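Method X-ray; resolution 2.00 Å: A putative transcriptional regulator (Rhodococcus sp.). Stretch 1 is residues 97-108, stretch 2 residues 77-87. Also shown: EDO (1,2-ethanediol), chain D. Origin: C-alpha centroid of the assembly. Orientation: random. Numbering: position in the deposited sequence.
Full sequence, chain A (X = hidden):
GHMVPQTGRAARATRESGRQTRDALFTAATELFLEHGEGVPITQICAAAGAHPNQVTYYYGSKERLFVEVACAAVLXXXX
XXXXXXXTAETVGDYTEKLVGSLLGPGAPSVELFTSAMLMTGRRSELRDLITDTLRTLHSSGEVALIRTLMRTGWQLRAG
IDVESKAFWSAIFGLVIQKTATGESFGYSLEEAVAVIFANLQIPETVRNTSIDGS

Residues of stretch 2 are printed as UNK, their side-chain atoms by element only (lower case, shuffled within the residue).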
# COMPACT_ATOMS: atom_id res chain seq x y z
N GLU A 97 20.58 2.49 -1.11
CA GLU A 97 20.30 2.55 0.34
C GLU A 97 19.78 3.90 0.74
O GLU A 97 18.88 4.11 1.58
CB GLU A 97 21.61 2.26 1.17
CG GLU A 97 21.94 0.82 1.46
CD GLU A 97 23.45 0.56 1.82
OE1 GLU A 97 23.93 1.21 2.78
OE2 GLU A 97 24.14 -0.28 1.14
N LYS A 98 20.41 4.88 0.14
CA LYS A 98 20.05 6.24 0.34
C LYS A 98 18.62 6.49 -0.26
O LYS A 98 17.81 7.10 0.33
CB LYS A 98 21.09 7.10 -0.38
CG LYS A 98 22.25 7.62 0.54
CD LYS A 98 23.49 8.03 -0.39
CE LYS A 98 24.78 8.23 0.49
NZ LYS A 98 24.45 9.16 1.54
N LEU A 99 18.39 6.04 -1.46
CA LEU A 99 17.09 6.34 -2.08
C LEU A 99 15.98 5.66 -1.24
O LEU A 99 15.11 6.31 -0.77
CB LEU A 99 17.12 5.94 -3.53
CG LEU A 99 16.02 6.54 -4.46
CD1 LEU A 99 16.48 6.38 -5.91
CD2 LEU A 99 14.71 5.79 -4.25
N VAL A 100 16.13 4.37 -0.96
CA VAL A 100 15.11 3.57 -0.20
C VAL A 100 14.99 4.02 1.21
O VAL A 100 13.91 4.29 1.73
CB VAL A 100 15.47 2.05 -0.32
CG1 VAL A 100 14.53 1.18 0.46
CG2 VAL A 100 15.47 1.66 -1.75
N GLY A 101 16.15 4.20 1.87
CA GLY A 101 16.13 4.81 3.20
C GLY A 101 15.43 6.12 3.31
O GLY A 101 14.83 6.40 4.34
N SER A 102 15.51 6.97 2.29
CA SER A 102 14.77 8.27 2.32
C SER A 102 13.25 8.09 2.25
O SER A 102 12.47 8.65 3.06
CB SER A 102 15.16 9.17 1.11
OG SER A 102 14.66 10.49 1.30
N LEU A 103 12.82 7.35 1.24
CA LEU A 103 11.35 7.10 1.08
C LEU A 103 10.78 6.37 2.30
O LEU A 103 9.74 6.70 2.72
CB LEU A 103 11.09 6.29 -0.20
CG LEU A 103 11.40 7.07 -1.48
CD1 LEU A 103 11.24 6.10 -2.58
CD2 LEU A 103 10.49 8.37 -1.61
N LEU A 104 11.49 5.39 2.88
CA LEU A 104 10.94 4.58 3.97
C LEU A 104 11.08 5.25 5.30
O LEU A 104 10.34 4.96 6.26
CB LEU A 104 11.52 3.17 4.00
CG LEU A 104 11.19 2.36 2.75
CD1 LEU A 104 11.78 0.94 2.74
CD2 LEU A 104 9.67 2.27 2.55
N GLY A 105 12.02 6.20 5.38
CA GLY A 105 12.21 6.92 6.62
C GLY A 105 11.68 8.33 6.64
O GLY A 105 10.50 8.55 6.94
N PRO A 106 12.54 9.34 6.34
CA PRO A 106 11.91 10.63 6.42
C PRO A 106 10.77 10.90 5.40
O PRO A 106 9.97 11.77 5.63
CB PRO A 106 13.08 11.64 6.21
CG PRO A 106 14.11 10.87 5.57
CD PRO A 106 13.96 9.43 5.94
N GLY A 107 10.75 10.24 4.25
CA GLY A 107 9.67 10.52 3.23
C GLY A 107 8.40 9.68 3.52
O GLY A 107 7.42 9.75 2.77
N ALA A 108 8.42 8.88 4.59
CA ALA A 108 7.30 7.90 4.79
C ALA A 108 5.97 8.61 5.05
O ALA A 108 4.98 8.28 4.40
CB ALA A 108 7.66 6.82 5.89
N UNK A 77 7.53 15.45 -3.99
CA UNK A 77 8.68 16.09 -3.34
C UNK A 77 9.51 15.06 -2.60
O UNK A 77 10.77 14.99 -2.72
c UNK A 77 7.61 19.76 -2.59
c UNK A 77 7.62 18.43 -3.37
c UNK A 77 8.16 17.25 -2.48
n UNK A 77 7.48 20.94 -3.51
c UNK A 77 6.33 21.51 -3.87
n UNK A 77 5.18 21.06 -3.41
n UNK A 77 6.33 22.55 -4.69
N UNK A 78 8.83 14.21 -1.81
CA UNK A 78 9.54 12.99 -1.24
C UNK A 78 10.28 12.13 -2.22
O UNK A 78 11.41 11.74 -1.97
c UNK A 78 8.56 12.10 -0.44
N UNK A 79 9.70 11.79 -3.36
CA UNK A 79 10.42 11.03 -4.35
C UNK A 79 11.64 11.82 -4.90
O UNK A 79 12.71 11.24 -5.10
N UNK A 80 11.50 13.11 -5.17
CA UNK A 80 12.67 13.89 -5.67
C UNK A 80 13.78 14.01 -4.61
O UNK A 80 14.96 13.89 -4.93
c UNK A 80 12.23 15.29 -6.15
n UNK A 80 15.36 18.44 -7.27
c UNK A 80 13.37 16.02 -6.88
c UNK A 80 14.03 18.21 -7.96
c UNK A 80 13.05 17.50 -6.95
N UNK A 81 13.40 14.25 -3.36
CA UNK A 81 14.35 14.29 -2.24
C UNK A 81 15.14 13.01 -2.11
O UNK A 81 16.39 13.05 -1.97
n UNK A 81 17.58 17.22 -0.81
c UNK A 81 13.65 14.71 -0.95
c UNK A 81 16.32 17.61 -0.60
n UNK A 81 15.42 16.78 -0.03
c UNK A 81 15.70 15.43 0.43
n UNK A 81 15.92 18.82 -0.98
c UNK A 81 14.43 14.50 0.36
N UNK A 82 14.47 11.84 -2.26
CA UNK A 82 15.13 10.57 -2.24
C UNK A 82 16.13 10.43 -3.38
O UNK A 82 17.26 9.99 -3.15
c UNK A 82 14.07 9.33 -2.28
N UNK A 83 15.71 10.75 -4.60
CA UNK A 83 16.56 10.68 -5.77
C UNK A 83 17.78 11.69 -5.61
O UNK A 83 18.92 11.39 -6.00
c UNK A 83 14.70 9.94 -7.23
o UNK A 83 13.67 11.31 -8.93
o UNK A 83 13.14 9.15 -8.81
c UNK A 83 13.75 10.16 -8.42
c UNK A 83 15.74 11.03 -7.02
N UNK A 84 17.50 12.79 -4.96
CA UNK A 84 18.48 13.85 -4.86
C UNK A 84 19.54 13.40 -3.90
O UNK A 84 20.72 13.45 -4.25
c UNK A 84 17.81 15.13 -4.42
o UNK A 84 16.60 16.91 -5.34
c UNK A 84 17.33 15.93 -5.58
o UNK A 84 17.73 15.63 -6.72
N UNK A 85 19.10 12.89 -2.74
CA UNK A 85 19.97 12.39 -1.66
C UNK A 85 20.71 11.18 -2.12
O UNK A 85 21.87 11.00 -1.73
o UNK A 85 18.33 13.52 1.62
c UNK A 85 19.26 12.18 -0.25
o UNK A 85 18.83 14.58 -0.25
c UNK A 85 18.79 13.51 0.42
N UNK A 86 20.12 10.36 -3.01
CA UNK A 86 20.82 9.24 -3.64
C UNK A 86 21.90 9.58 -4.63
O UNK A 86 22.83 8.79 -4.83
c UNK A 86 19.83 8.32 -4.34
N UNK A 87 21.69 10.65 -5.39
CA UNK A 87 22.73 11.15 -6.36
C UNK A 87 24.06 11.59 -5.64
O UNK A 87 25.11 11.64 -6.27
c UNK A 87 22.19 12.29 -7.26
C1 EDO D . 13.09 5.77 -7.85
O1 EDO D . 13.97 6.69 -8.56
C2 EDO D . 12.13 6.71 -7.16
O2 EDO D . 11.21 7.10 -8.22
O HOH W 1 11.80 11.29 0.83
O HOH W 2 16.24 11.98 2.67

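Position 77 carries a chain of three carbons, then a nitrogen, then a carbon bearing two further nitrogens. This guanidinium-tipped side chain does not reach stretch 1 and lies exposed; the residue is arginine, R77. Position 78 has a single side-chain carbon, which points toward stretch 1, its CB 4.1 Å from G107 O, while the backbone O of 78 is 3.5 Å from L103 CD2. One carbon and nothing more means alanine, A78. At position 79 there are no side-chain atoms, and its CA packs 3.8 Å from L103 CD2; it is glycine, G79.

Position 80 shows four carbons in an unbranched row ending in nitrogen. Its CA-to-CB bond points away from stretch 1, and no contact forms: this is lysine, K80. Position 81 repeats the pattern of three carbons, a nitrogen and a carbon with two more nitrogens; its CA-to-CB bond points sideways and a side-chain carbon touches S102. It is arginine, R81, with R81 CG 4.1 Å from S102 OG. Position 82 again has one carbon, pointing toward stretch 1 and meeting three residues there: CB of 82 lies 3.5 Å from L99 O, 3.6 Å from S102 CB and 3.6 Å from L103 CG. It is alanine, A82.

Position 83 bears three carbons, the third carrying two oxygens. Its CA-to-CB bond points away, yet a side-chain carbon touches L99. This is glutamate, E83: E83 CG is 4.2 Å from L99 CD1, and E83 OE2 accepts hydrogen bonds from EDO O1 (2.6 Å) and EDO O2 (2.9 Å). Position 84 has two carbons, the second with two oxygens, and does not reach stretch 1; it is aspartate, D84, whose OD2 forms a salt bridge with K80 NZ at 2.8 Å, one helical turn back. Position 85 has the same atoms, and its backbone O lies 3.6 Å from K98 CD; it is also aspartate, D85. D85 OD1 pairs with R81 NH1 at 3.0 Å in a second salt bridge of the same spacing. Position 86 has one carbon, its CB 3.7 Å from L99 CB, and is alanine, A86. Position 87 also has one carbon, but directed away and untouched by stretch 1: alanine, A87.

The two helices run nearly antiparallel, at 150°, and their axes approach to 7.7 Å. Such closeness suits the small residues on the contact, A78 and A82 pointing toward the partner and A86 sideways to it; they recur every four positions and meet K98, L99, S102, L103 and, beyond the helix, G107. L99 CA and A82 CA are 4.7 Å apart. No direct hydrogen bond crosses the contact. Instead, S102 OG is linked by one water to A78 O (water O to OG 3.0 Å, to A78 O 2.9 Å) and by another to D85 OD2 (2.6 and 2.8 Å, respectively), so two water bridges converging on a single serine hydroxyl supplement the apolar packing.

Stretch 2 77-87: RAGKRAEDDAA
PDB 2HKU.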